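Local coordinates for protein nucleoporin nup120 (Schizosaccharomyces pombe, PDB 4GQ2) that serves as a structural component of the nuclear pore complex, as a member of the npc107-120 complex, at residues M112-F118 against P173-A178; T127-A131 against A178-I184; Y163-F168 against T194-P200; S306-F310 against P335-E341; W368-T374 against H515-L521. All coordinates share one frame. Residue numbers count along the deposited sequence, not the author numbering.

Overall arrangement
All five contacts lie in the beta-propeller domain. Interactions 1, 2 and 3 join the four-stranded sheet 115-121 to 160-163 with the next, 173-178 to 204-210, and follow one another at centre spacings of 10 to 13 Å; 1 and 2 share A178, and I184 of interaction 2 pairs through its backbone with I196 of interaction 3. Their chemistry is mainly apolar, with interaction 3 the most buried, and one tyrosine hydrogen bond crosses in interaction 2. Interactions 4 and 5, centres 17 Å apart, meet at W368, which packs on P335 and H307. Like 1 and 2 they are partly buried, but they add charged or polar pairs, H307-E341 and K369-E519, where loops and turns reach exposed surface.

Interaction 1 (M112-F118 against P173-A178)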
# COMPACT_ATOMS: atom_id res chain seq x y z
N MET A 112 9.76 36.86 -0.28
CA MET A 112 8.90 37.44 -1.30
C MET A 112 8.78 36.53 -2.51
O MET A 112 9.70 35.76 -2.82
CB MET A 112 9.38 38.84 -1.72
CG MET A 112 10.62 38.86 -2.60
SD MET A 112 10.88 40.46 -3.38
CE MET A 112 12.05 40.05 -4.69
N LYS A 113 7.64 36.63 -3.19
CA LYS A 113 7.41 35.97 -4.45
C LYS A 113 8.53 36.38 -5.42
O LYS A 113 8.94 37.54 -5.46
CB LYS A 113 6.03 36.38 -4.98
CG LYS A 113 5.70 35.95 -6.40
CD LYS A 113 4.95 34.63 -6.45
CE LYS A 113 4.38 34.37 -7.84
NZ LYS A 113 5.44 33.97 -8.82
N ASP A 114 9.04 35.41 -6.18
CA ASP A 114 10.19 35.62 -7.06
C ASP A 114 11.43 36.02 -6.25
O ASP A 114 12.38 36.57 -6.81
CB ASP A 114 9.88 36.68 -8.12
CG ASP A 114 8.61 36.39 -8.88
OD1 ASP A 114 8.62 35.48 -9.72
OD2 ASP A 114 7.60 37.06 -8.62
N GLY A 115 11.40 35.73 -4.95
CA GLY A 115 12.47 36.10 -4.04
C GLY A 115 13.46 35.01 -3.70
O GLY A 115 14.17 35.12 -2.70
N VAL A 116 13.53 33.96 -4.52
CA VAL A 116 14.48 32.87 -4.31
C VAL A 116 15.26 32.63 -5.60
O VAL A 116 14.68 32.44 -6.67
CB VAL A 116 13.77 31.56 -3.88
CG1 VAL A 116 14.78 30.46 -3.62
CG2 VAL A 116 12.91 31.77 -2.64
N ALA A 117 16.58 32.65 -5.50
CA ALA A 117 17.45 32.47 -6.66
C ALA A 117 18.61 31.56 -6.28
O ALA A 117 19.14 31.65 -5.17
CB ALA A 117 17.95 33.81 -7.16
N PHE A 118 19.01 30.71 -7.21
CA PHE A 118 20.04 29.71 -6.97
C PHE A 118 21.28 29.95 -7.82
O PHE A 118 21.19 30.49 -8.93
CB PHE A 118 19.49 28.33 -7.29
CG PHE A 118 18.63 27.73 -6.20
CD1 PHE A 118 17.36 28.22 -5.95
CD2 PHE A 118 19.10 26.66 -5.45
CE1 PHE A 118 16.57 27.66 -4.96
CE2 PHE A 118 18.32 26.09 -4.46
CZ PHE A 118 17.05 26.59 -4.21
N PRO A 173 12.31 45.76 -3.86
CA PRO A 173 12.85 44.69 -4.70
C PRO A 173 11.72 43.85 -5.27
O PRO A 173 10.76 43.55 -4.56
CB PRO A 173 13.71 43.87 -3.73
CG PRO A 173 13.98 44.78 -2.58
CD PRO A 173 12.72 45.59 -2.45
N ASP A 174 11.84 43.48 -6.54
CA ASP A 174 10.74 42.86 -7.26
C ASP A 174 11.14 41.55 -7.96
O ASP A 174 10.51 40.52 -7.75
CB ASP A 174 10.17 43.86 -8.28
CG ASP A 174 8.80 43.44 -8.79
OD1 ASP A 174 7.90 43.17 -7.97
OD2 ASP A 174 8.64 43.40 -10.03
N LEU A 175 12.18 41.60 -8.78
CA LEU A 175 12.66 40.41 -9.47
C LEU A 175 14.15 40.22 -9.25
O LEU A 175 14.88 41.20 -9.05
CB LEU A 175 12.34 40.48 -10.97
CG LEU A 175 10.86 40.52 -11.40
CD1 LEU A 175 10.74 40.95 -12.85
CD2 LEU A 175 10.17 39.18 -11.18
N MET A 176 14.59 38.97 -9.26
CA MET A 176 16.00 38.63 -9.08
C MET A 176 16.52 37.79 -10.25
O MET A 176 15.76 37.09 -10.91
CB MET A 176 16.22 37.82 -7.80
CG MET A 176 15.57 38.37 -6.54
SD MET A 176 15.54 37.12 -5.24
CE MET A 176 17.26 37.03 -4.75
N ALA A 177 17.82 37.88 -10.48
CA ALA A 177 18.52 36.95 -11.35
C ALA A 177 19.96 36.80 -10.87
O ALA A 177 20.77 37.72 -11.01
CB ALA A 177 18.47 37.39 -12.81
N ALA A 178 20.25 35.65 -10.27
CA ALA A 178 21.61 35.29 -9.87
C ALA A 178 22.54 35.37 -11.08
O ALA A 178 22.23 34.85 -12.15
CB ALA A 178 21.62 33.89 -9.28
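Strands 115-118 and 173-178 run nearly parallel, 12° apart with a closest axis approach of 6.4 Å, yet no hydrogen bond crosses between them. The CA atoms of D114 and L175 are 5.9 Å apart and those of A117 and A178 6.0 Å. Ahead of the first strand, a type II turn from M112 to G115 swings the chain round a corner. In the other segment D174 and L175 both face S187, a classic beta bulge. The two strands are the first strands of consecutive four-stranded antiparallel sheets, so this is packing between neighbouring blades of the beta-propeller, each edge pairing with its own blade: A117 with Y130, D174 and L175 with S187. Side chains therefore fill the gap. M176 points toward the facing strand; its SD lies 3.3 Å from G115 C and its CE 4.1 Å from A117 CB. M112 reaches back in a similar way, with SD 3.3 Å from P173 O and CE 4.3 Å from M176 CG. Further along, A117 CB meets A178 CB at 4.2 Å, and A178 CB comes within 3.4 Å of F118 O. V116 and F118 point away, and both pack on W76 of another sheet.

Interaction 2 (T127-A131 against A178-I184); sequences TIIYA and AISTSEI
Two successive blades of the beta-propeller meet here: strand 127-131 is part of the second strand of one four-stranded sheet, and 178-184 holds the hairpin that joins the first two strands of the next. The first segment is extended throughout, with I128 and Y130 pointing across and T127 and A131 pointing away. The hairpin leaves strand conformation at I179 (phi/psi -99/-33), is extended at S180, bends at T181 (-74/-2) and S182 (-136/-9), and returns to strand at E183. CA atoms of I128 and T181 lie 6.5 Å apart, those of Y130 and A178 7.7 Å. Within the hairpin, I179 N and S180 N donate to E183 O at 2.8 and 3.0 Å. S180, with chi1 p, forms an ST turn in which its OG accepts from S182 N at 3.2 Å; the same OG donates to E183 OE1 at 3.0 Å. Apolar contacts centre on Y130 (chi1 m, chi2 -84°). I184 (chi1 t, chi2 146°) sets CD1 over one ring face, 4.0 Å from the centroid and 29° off the ring normal in a CH-pi contact, and Y130 CE2 is 3.9 Å from A178 CB. I128 CD1 (chi1 m) touches T181 CG2 (chi1 p) at 3.7 Å. A single hydrogen bond crosses between the segments: Y130 OH donates to S180 O, which lies near the ring plane, at 2.6 Å.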
# COMPACT_ATOMS: atom_id res chain seq x y z
N THR A 127 26.07 24.55 -3.44
CA THR A 127 24.95 25.29 -4.01
C THR A 127 24.59 26.47 -3.10
O THR A 127 24.59 26.35 -1.88
CB THR A 127 23.72 24.38 -4.23
OG1 THR A 127 24.09 23.25 -5.02
CG2 THR A 127 22.60 25.13 -4.94
N ILE A 128 24.28 27.60 -3.73
CA ILE A 128 23.97 28.85 -3.04
C ILE A 128 22.51 29.23 -3.26
O ILE A 128 21.98 29.08 -4.36
CB ILE A 128 24.92 29.98 -3.54
CG1 ILE A 128 26.19 30.03 -2.70
CG2 ILE A 128 24.25 31.34 -3.54
CD1 ILE A 128 27.26 29.03 -3.10
N ILE A 129 21.85 29.71 -2.20
CA ILE A 129 20.54 30.33 -2.35
C ILE A 129 20.56 31.81 -1.94
O ILE A 129 20.98 32.15 -0.83
CB ILE A 129 19.45 29.62 -1.52
CG1 ILE A 129 19.45 28.12 -1.81
CG2 ILE A 129 18.07 30.22 -1.83
CD1 ILE A 129 18.75 27.32 -0.73
N TYR A 130 20.10 32.67 -2.85
CA TYR A 130 19.77 34.05 -2.54
C TYR A 130 18.28 34.13 -2.21
O TYR A 130 17.45 33.67 -2.99
CB TYR A 130 20.04 34.96 -3.74
CG TYR A 130 21.47 35.00 -4.22
CD1 TYR A 130 22.40 35.86 -3.64
CD2 TYR A 130 21.87 34.22 -5.30
CE1 TYR A 130 23.71 35.91 -4.09
CE2 TYR A 130 23.18 34.25 -5.76
CZ TYR A 130 24.09 35.10 -5.16
OH TYR A 130 25.39 35.14 -5.63
N ALA A 131 17.95 34.73 -1.07
CA ALA A 131 16.56 34.93 -0.66
C ALA A 131 16.33 36.33 -0.11
O ALA A 131 17.13 36.84 0.68
CB ALA A 131 16.16 33.88 0.37
N ALA A 178 20.25 35.65 -10.27
CA ALA A 178 21.61 35.29 -9.87
C ALA A 178 22.54 35.37 -11.08
O ALA A 178 22.23 34.85 -12.15
CB ALA A 178 21.62 33.89 -9.28
N ILE A 179 23.67 36.04 -10.91
CA ILE A 179 24.66 36.15 -11.98
C ILE A 179 25.76 35.11 -11.75
O ILE A 179 26.32 34.56 -12.71
CB ILE A 179 25.26 37.58 -12.04
CG1 ILE A 179 24.18 38.61 -12.40
CG2 ILE A 179 26.45 37.66 -13.00
CD1 ILE A 179 23.30 38.24 -13.58
N SER A 180 26.03 34.84 -10.48
CA SER A 180 27.10 33.96 -10.05
C SER A 180 26.94 33.66 -8.56
O SER A 180 25.95 34.06 -7.94
CB SER A 180 28.46 34.63 -10.28
OG SER A 180 28.62 35.74 -9.42
N THR A 181 27.93 32.98 -8.00
CA THR A 181 27.95 32.67 -6.57
C THR A 181 28.25 33.88 -5.69
O THR A 181 28.24 33.77 -4.47
CB THR A 181 28.94 31.53 -6.23
OG1 THR A 181 30.12 31.66 -7.04
CG2 THR A 181 28.29 30.18 -6.49
N SER A 182 28.50 35.03 -6.31
CA SER A 182 28.79 36.24 -5.55
C SER A 182 28.07 37.46 -6.09
O SER A 182 28.06 38.52 -5.45
CB SER A 182 30.30 36.48 -5.49
OG SER A 182 30.82 36.75 -6.78
N GLU A 183 27.45 37.32 -7.26
CA GLU A 183 26.76 38.44 -7.91
C GLU A 183 25.30 38.13 -8.21
O GLU A 183 24.96 37.05 -8.68
CB GLU A 183 27.48 38.83 -9.21
CG GLU A 183 28.85 39.46 -9.02
CD GLU A 183 29.75 39.28 -10.23
OE1 GLU A 183 30.14 38.12 -10.52
OE2 GLU A 183 30.08 40.29 -10.88
N ILE A 184 24.44 39.10 -7.92
CA ILE A 184 23.02 39.01 -8.23
C ILE A 184 22.47 40.38 -8.67
O ILE A 184 22.90 41.42 -8.18
CB ILE A 184 22.21 38.45 -7.03
CG1 ILE A 184 20.73 38.32 -7.39
CG2 ILE A 184 22.39 39.31 -5.78
CD1 ILE A 184 20.04 37.14 -6.75

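Interaction 3 (Y163-F168 against T194-P200)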
# COMPACT_ATOMS: atom_id res chain seq x y z
N TYR A 163 22.55 40.34 4.55
CA TYR A 163 22.90 41.62 3.97
C TYR A 163 21.70 42.55 3.95
O TYR A 163 20.57 42.11 3.70
CB TYR A 163 23.41 41.43 2.54
CG TYR A 163 24.67 40.61 2.44
CD1 TYR A 163 25.92 41.20 2.59
CD2 TYR A 163 24.61 39.24 2.18
CE1 TYR A 163 27.09 40.46 2.49
CE2 TYR A 163 25.77 38.48 2.08
CZ TYR A 163 27.01 39.10 2.24
OH TYR A 163 28.16 38.35 2.13
N ARG A 164 21.95 43.83 4.21
CA ARG A 164 20.92 44.87 4.09
C ARG A 164 21.36 45.91 3.06
O ARG A 164 21.93 46.94 3.42
CB ARG A 164 20.66 45.53 5.44
CG ARG A 164 19.83 44.69 6.40
CD ARG A 164 19.62 45.43 7.71
NE ARG A 164 18.71 44.72 8.60
CZ ARG A 164 18.43 45.08 9.84
NH1 ARG A 164 18.99 46.16 10.38
NH2 ARG A 164 17.59 44.36 10.56
N PRO A 165 21.07 45.65 1.77
CA PRO A 165 21.52 46.54 0.70
C PRO A 165 20.87 47.90 0.82
O PRO A 165 19.68 48.00 1.15
CB PRO A 165 21.05 45.83 -0.58
CG PRO A 165 20.70 44.44 -0.16
CD PRO A 165 20.22 44.57 1.25
N ILE A 166 21.64 48.95 0.55
CA ILE A 166 21.19 50.32 0.74
C ILE A 166 20.04 50.67 -0.19
O ILE A 166 19.07 51.30 0.24
CB ILE A 166 22.38 51.31 0.64
CG1 ILE A 166 23.26 51.18 1.90
CG2 ILE A 166 21.89 52.75 0.49
CD1 ILE A 166 24.69 51.63 1.72
N SER A 167 20.12 50.22 -1.44
CA SER A 167 19.05 50.45 -2.42
C SER A 167 17.67 49.91 -2.00
O SER A 167 16.64 50.35 -2.51
CB SER A 167 19.45 49.91 -3.79
OG SER A 167 19.68 48.51 -3.75
N PHE A 168 17.66 48.96 -1.06
CA PHE A 168 16.41 48.37 -0.57
C PHE A 168 15.67 49.28 0.41
O PHE A 168 14.51 49.05 0.73
CB PHE A 168 16.68 47.01 0.11
CG PHE A 168 17.06 45.90 -0.85
CD1 PHE A 168 17.54 46.18 -2.14
CD2 PHE A 168 16.98 44.58 -0.45
CE1 PHE A 168 17.90 45.15 -3.00
CE2 PHE A 168 17.34 43.55 -1.32
CZ PHE A 168 17.80 43.83 -2.59
N THR A 194 19.61 47.11 -9.70
CA THR A 194 20.88 47.11 -8.98
C THR A 194 21.65 45.80 -9.19
O THR A 194 21.06 44.75 -9.44
CB THR A 194 20.68 47.35 -7.46
OG1 THR A 194 21.95 47.41 -6.81
CG2 THR A 194 19.86 46.23 -6.83
N LYS A 195 22.98 45.89 -9.12
CA LYS A 195 23.80 44.69 -9.05
C LYS A 195 24.46 44.65 -7.68
O LYS A 195 25.31 45.47 -7.36
CB LYS A 195 24.85 44.65 -10.16
CG LYS A 195 25.62 43.33 -10.22
CD LYS A 195 26.84 43.40 -11.12
CE LYS A 195 26.48 43.13 -12.58
NZ LYS A 195 27.67 43.28 -13.47
N ILE A 196 24.03 43.69 -6.86
CA ILE A 196 24.62 43.47 -5.55
C ILE A 196 25.80 42.51 -5.69
O ILE A 196 25.62 41.38 -6.16
CB ILE A 196 23.58 42.94 -4.54
CG1 ILE A 196 22.42 43.94 -4.42
CG2 ILE A 196 24.23 42.68 -3.18
CD1 ILE A 196 21.17 43.37 -3.78
N ILE A 197 27.00 42.96 -5.31
CA ILE A 197 28.21 42.14 -5.38
C ILE A 197 28.74 41.88 -3.97
O ILE A 197 29.03 42.82 -3.22
CB ILE A 197 29.33 42.78 -6.24
CG1 ILE A 197 28.84 43.09 -7.66
CG2 ILE A 197 30.55 41.87 -6.31
CD1 ILE A 197 28.47 44.54 -7.87
N LEU A 198 28.87 40.60 -3.64
CA LEU A 198 29.23 40.19 -2.29
C LEU A 198 30.65 39.66 -2.23
O LEU A 198 31.16 39.08 -3.20
CB LEU A 198 28.28 39.11 -1.77
CG LEU A 198 26.78 39.23 -2.08
CD1 LEU A 198 26.16 37.85 -2.11
CD2 LEU A 198 26.07 40.13 -1.09
N ASN A 199 31.28 39.87 -1.08
CA ASN A 199 32.55 39.24 -0.76
C ASN A 199 32.26 38.27 0.37
O ASN A 199 32.24 38.67 1.54
CB ASN A 199 33.58 40.30 -0.35
CG ASN A 199 35.00 39.95 -0.78
OD1 ASN A 199 35.22 39.08 -1.62
ND2 ASN A 199 35.97 40.64 -0.21
N PRO A 200 32.00 37.00 0.03
CA PRO A 200 31.56 36.01 1.02
C PRO A 200 32.58 35.78 2.13
O PRO A 200 32.22 35.30 3.20
CB PRO A 200 31.37 34.73 0.18
CG PRO A 200 31.21 35.20 -1.22
CD PRO A 200 32.10 36.41 -1.32
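Side chains make this contact: no hydrogen bond crosses it and the nearest CA pairs, P165 with I196 and S167 with T194, are each 7.6 Å apart. Y163 (chi1 m, chi2 -85°) lays its ring flat over L198, whose CD2 stands 3.5 Å from the centroid and only 6° off the ring normal, a well-centred CH-pi contact. I196, in its m,t rotamer, extends CD1 to 3.8 Å from P165 CG and 3.6 Å from F168 CZ. The CA-to-CB bond of F168 points sideways, but chi1 near -71° brings the end of its ring in to I196. S167 OG approaches T194 CG2 at 3.8 Å, while the hydroxyls of S167 and T194 both bond to E207. T194, I196 and L198 alternate with K195 and I197, which make no contact with 163-168. The loop that leaves strand 160-163, last of one propeller blade, thus runs over strand 193-199 of the next blade, with Y140 of strand 138-143 beside L198 and F188 of strand 183-188 beside F168.

Interaction 4 (S306-F310 against P335-E341); sequences SHGSF and PSLPDDE
In the propeller domain, the loop between strands 324-328 and 346-354, linking two successive sheets, folds over the turn that leads into strand 309-317. Segment 335-341 has no regular structure, and its register with the other is set by CA atoms of S309 and P335, 6.6 Å apart. H307 has positive phi (81/-16); G308 follows at 91/-161, where a side chain would jam against the preceding carbonyl. P335 points toward the turn: its CD lies 3.2 Å from G308 O, and its CG is 3.9 Å from F310 CE1, at the edge of that ring (F310 chi1 m). H307 takes chi1 m and chi2 -44°, putting P338 CG over one imidazole face, 4.1 Å from the centroid, a CH-pi contact. At the ring edge, H307 NE2 donates to E341 OE2 (E341 chi1 m, chi2 145°) at 2.7 Å, N-H...O angle 137°. A proline on the imidazole face and a carboxylate in its plane use different parts of one side chain, combining apolar packing with a bent polar bond at exposed E341.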
# COMPACT_ATOMS: atom_id res chain seq x y z
N SER A 306 -7.34 36.64 -26.67
CA SER A 306 -7.55 35.19 -26.62
C SER A 306 -6.26 34.38 -26.46
O SER A 306 -5.81 33.71 -27.39
CB SER A 306 -8.31 34.72 -27.87
OG SER A 306 -7.53 34.92 -29.03
N HIS A 307 -5.68 34.46 -25.26
CA HIS A 307 -4.54 33.61 -24.83
C HIS A 307 -3.17 34.01 -25.31
O HIS A 307 -2.17 33.55 -24.76
CB HIS A 307 -4.82 32.12 -25.10
CG HIS A 307 -6.11 31.62 -24.49
ND1 HIS A 307 -6.48 31.94 -23.23
CD2 HIS A 307 -7.12 30.82 -25.00
CE1 HIS A 307 -7.67 31.37 -22.96
NE2 HIS A 307 -8.06 30.69 -24.04
N GLY A 308 -3.10 34.87 -26.32
CA GLY A 308 -1.83 35.44 -26.74
C GLY A 308 -1.09 34.67 -27.81
O GLY A 308 -1.67 33.86 -28.53
N SER A 309 0.21 34.94 -27.92
CA SER A 309 1.08 34.29 -28.90
C SER A 309 2.51 34.35 -28.39
O SER A 309 2.79 35.01 -27.40
CB SER A 309 0.96 34.97 -30.27
OG SER A 309 1.25 36.36 -30.19
N PHE A 310 3.41 33.66 -29.08
CA PHE A 310 4.80 33.56 -28.64
C PHE A 310 5.79 33.88 -29.76
O PHE A 310 5.54 33.57 -30.92
CB PHE A 310 5.09 32.16 -28.09
CG PHE A 310 4.38 31.85 -26.80
CD1 PHE A 310 3.10 31.30 -26.80
CD2 PHE A 310 5.00 32.09 -25.57
CE1 PHE A 310 2.45 31.00 -25.61
CE2 PHE A 310 4.36 31.80 -24.38
CZ PHE A 310 3.08 31.25 -24.40
N PRO A 335 -1.31 29.44 -29.26
CA PRO A 335 -1.75 28.31 -28.45
C PRO A 335 -3.10 27.79 -28.90
O PRO A 335 -3.90 28.54 -29.46
CB PRO A 335 -1.89 28.92 -27.04
CG PRO A 335 -1.06 30.15 -27.06
CD PRO A 335 -1.19 30.67 -28.46
N SER A 336 -3.34 26.50 -28.67
CA SER A 336 -4.64 25.90 -28.91
C SER A 336 -5.62 26.46 -27.88
O SER A 336 -5.22 27.15 -26.94
CB SER A 336 -4.55 24.39 -28.77
OG SER A 336 -3.23 23.94 -29.02
N LEU A 337 -6.90 26.16 -28.06
CA LEU A 337 -7.93 26.58 -27.12
C LEU A 337 -7.86 25.76 -25.81
O LEU A 337 -7.90 24.53 -25.85
CB LEU A 337 -9.33 26.47 -27.75
CG LEU A 337 -9.85 25.12 -28.27
CD1 LEU A 337 -11.37 25.04 -28.15
CD2 LEU A 337 -9.40 24.82 -29.70
N PRO A 338 -7.68 26.44 -24.66
CA PRO A 338 -8.09 25.79 -23.42
C PRO A 338 -9.60 25.63 -23.38
O PRO A 338 -10.32 26.39 -24.04
CB PRO A 338 -7.60 26.77 -22.35
CG PRO A 338 -6.38 27.37 -22.95
CD PRO A 338 -6.75 27.56 -24.40
N ASP A 339 -10.07 24.66 -22.61
CA ASP A 339 -11.44 24.14 -22.66
C ASP A 339 -12.60 25.16 -22.67
O ASP A 339 -13.08 25.55 -23.74
CB ASP A 339 -11.64 23.12 -21.55
CG ASP A 339 -10.93 23.51 -20.28
OD1 ASP A 339 -11.44 24.41 -19.58
OD2 ASP A 339 -9.85 22.94 -20.00
N ASP A 340 -13.04 25.58 -21.48
CA ASP A 340 -14.29 26.35 -21.36
C ASP A 340 -14.08 27.87 -21.29
O ASP A 340 -14.14 28.46 -20.21
CB ASP A 340 -15.12 25.86 -20.18
CG ASP A 340 -15.88 24.58 -20.49
OD1 ASP A 340 -16.58 24.54 -21.52
OD2 ASP A 340 -15.80 23.62 -19.69
N GLU A 341 -13.87 28.49 -22.45
CA GLU A 341 -13.55 29.92 -22.52
C GLU A 341 -14.74 30.88 -22.35
O GLU A 341 -15.02 31.72 -23.22
CB GLU A 341 -12.74 30.22 -23.78
CG GLU A 341 -11.35 29.59 -23.77
CD GLU A 341 -10.89 29.13 -25.14
OE1 GLU A 341 -11.75 28.93 -26.03
OE2 GLU A 341 -9.67 28.96 -25.34

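Interaction 5 (W368-T374 against H515-L521)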
# COMPACT_ATOMS: atom_id res chain seq x y z
N TRP A 368 -0.92 26.62 -18.09
CA TRP A 368 -2.07 27.51 -17.97
C TRP A 368 -2.77 27.34 -16.67
O TRP A 368 -2.89 26.22 -16.16
CB TRP A 368 -3.03 27.30 -19.13
CG TRP A 368 -2.39 27.63 -20.45
CD1 TRP A 368 -1.80 26.75 -21.36
CD2 TRP A 368 -2.20 28.97 -21.04
NE1 TRP A 368 -1.30 27.43 -22.44
CE2 TRP A 368 -1.50 28.76 -22.32
CE3 TRP A 368 -2.55 30.26 -20.67
CZ2 TRP A 368 -1.17 29.81 -23.16
CZ3 TRP A 368 -2.20 31.32 -21.52
CH2 TRP A 368 -1.53 31.10 -22.74
N LYS A 369 -3.27 28.44 -16.14
CA LYS A 369 -3.83 28.50 -14.80
C LYS A 369 -5.24 29.09 -14.83
O LYS A 369 -5.51 30.02 -15.59
CB LYS A 369 -2.92 29.35 -13.91
CG LYS A 369 -3.38 29.61 -12.49
CD LYS A 369 -2.37 30.49 -11.76
CE LYS A 369 -2.55 30.41 -10.25
NZ LYS A 369 -1.26 30.59 -9.53
N SER A 370 -6.13 28.52 -14.02
CA SER A 370 -7.45 29.08 -13.80
C SER A 370 -7.90 28.71 -12.40
O SER A 370 -8.49 27.65 -12.18
CB SER A 370 -8.45 28.57 -14.84
OG SER A 370 -9.68 29.27 -14.73
N ASN A 371 -7.61 29.60 -11.45
CA ASN A 371 -7.78 29.30 -10.03
C ASN A 371 -7.01 27.99 -9.79
O ASN A 371 -5.83 27.92 -10.09
CB ASN A 371 -9.26 29.18 -9.66
CG ASN A 371 -10.01 30.50 -9.79
OD1 ASN A 371 -9.53 31.53 -9.32
ND2 ASN A 371 -11.19 30.46 -10.40
N LEU A 372 -7.68 26.99 -9.24
CA LEU A 372 -7.06 25.70 -8.95
C LEU A 372 -7.02 24.70 -10.11
O LEU A 372 -6.65 23.54 -9.92
CB LEU A 372 -7.77 25.07 -7.74
CG LEU A 372 -7.76 25.85 -6.43
CD1 LEU A 372 -8.61 25.13 -5.41
CD2 LEU A 372 -6.34 26.05 -5.91
N ASN A 373 -7.40 25.15 -11.30
CA ASN A 373 -7.37 24.32 -12.50
C ASN A 373 -6.11 24.59 -13.31
O ASN A 373 -5.57 25.70 -13.25
CB ASN A 373 -8.61 24.58 -13.37
CG ASN A 373 -9.87 23.97 -12.80
OD1 ASN A 373 -10.85 24.66 -12.57
ND2 ASN A 373 -9.85 22.66 -12.57
N THR A 374 -5.67 23.60 -14.08
CA THR A 374 -4.39 23.67 -14.78
C THR A 374 -4.39 22.92 -16.11
O THR A 374 -4.91 21.80 -16.20
CB THR A 374 -3.27 23.10 -13.88
OG1 THR A 374 -3.30 23.73 -12.59
CG2 THR A 374 -1.90 23.31 -14.51
N HIS A 515 -6.84 20.12 -2.25
CA HIS A 515 -7.04 20.69 -3.58
C HIS A 515 -6.49 22.09 -3.71
O HIS A 515 -6.12 22.50 -4.80
CB HIS A 515 -8.51 20.63 -3.97
CG HIS A 515 -8.77 20.97 -5.41
ND1 HIS A 515 -7.99 20.51 -6.42
CD2 HIS A 515 -9.75 21.76 -6.01
CE1 HIS A 515 -8.45 20.97 -7.59
NE2 HIS A 515 -9.53 21.74 -7.34
N PHE A 516 -6.40 22.81 -2.60
CA PHE A 516 -5.70 24.10 -2.59
C PHE A 516 -4.22 23.94 -2.97
O PHE A 516 -3.63 24.83 -3.59
CB PHE A 516 -5.83 24.80 -1.23
CG PHE A 516 -7.22 25.30 -0.94
CD1 PHE A 516 -7.76 26.37 -1.67
CD2 PHE A 516 -8.00 24.71 0.05
CE1 PHE A 516 -9.05 26.83 -1.42
CE2 PHE A 516 -9.29 25.17 0.31
CZ PHE A 516 -9.81 26.23 -0.43
N GLY A 517 -3.64 22.79 -2.63
CA GLY A 517 -2.26 22.47 -3.00
C GLY A 517 -2.05 22.16 -4.48
O GLY A 517 -0.91 21.98 -4.92
N ASP A 518 -3.15 22.09 -5.23
CA ASP A 518 -3.09 21.78 -6.67
C ASP A 518 -2.84 23.00 -7.57
O ASP A 518 -2.67 22.85 -8.78
CB ASP A 518 -4.34 21.03 -7.12
CG ASP A 518 -4.47 19.67 -6.45
OD1 ASP A 518 -3.43 19.01 -6.25
OD2 ASP A 518 -5.60 19.27 -6.12
N GLU A 519 -2.81 24.19 -6.97
CA GLU A 519 -2.51 25.40 -7.72
C GLU A 519 -1.13 25.31 -8.37
O GLU A 519 -0.14 25.03 -7.70
CB GLU A 519 -2.59 26.62 -6.80
CG GLU A 519 -2.36 27.96 -7.50
CD GLU A 519 -2.76 29.15 -6.64
OE1 GLU A 519 -3.07 28.96 -5.45
OE2 GLU A 519 -2.75 30.28 -7.17
N ILE A 520 -1.07 25.55 -9.68
CA ILE A 520 0.19 25.57 -10.42
C ILE A 520 0.97 26.82 -10.03
O ILE A 520 0.37 27.83 -9.66
CB ILE A 520 -0.07 25.48 -11.95
CG1 ILE A 520 1.24 25.40 -12.75
CG2 ILE A 520 -0.91 26.66 -12.45
CD1 ILE A 520 1.96 24.08 -12.63
N LEU A 521 2.30 26.75 -10.07
CA LEU A 521 3.14 27.88 -9.67
C LEU A 521 4.27 28.13 -10.66
O LEU A 521 4.55 29.27 -11.01
CB LEU A 521 3.71 27.70 -8.26
CG LEU A 521 2.74 27.50 -7.10
CD1 LEU A 521 3.52 27.16 -5.82
CD2 LEU A 521 1.85 28.71 -6.88
O HOH W 1 -3.76 25.96 -10.94
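A tight hairpin turn between strands 361-370 and 373-382 packs here against the segment that leads from helix 492-515 into strand 520-525, with a salt bridge and a water along the seam. The turn S370-N373 is type II', and the CA atoms of L372 and E519 approach to 4.7 Å. L372 loses the most surface of any residue here, 135 Å²; its CD1 reaches H515 CD2 at 3.6 Å and F516 CD1 at 4.0 Å. K369, fully extended through chi3, brings NZ to E519 OE2 at 2.8 Å in a salt bridge and donates to I520 O at 3.2 Å. Its CB packs on I520 CG2 at 3.7 Å. One water accepts from I520 N at 3.0 Å, donates to N371 O at 3.0 Å and bonds T374 OG1 at 2.8 Å. H515 ND1 donates to D518 OD2 at 2.7 Å. The hairpin faces edge strand 520-525, whose sheet continues through 532-536 and 539-544 to N-terminal strand 3-11, consistent with propeller closure by both ends of the domain.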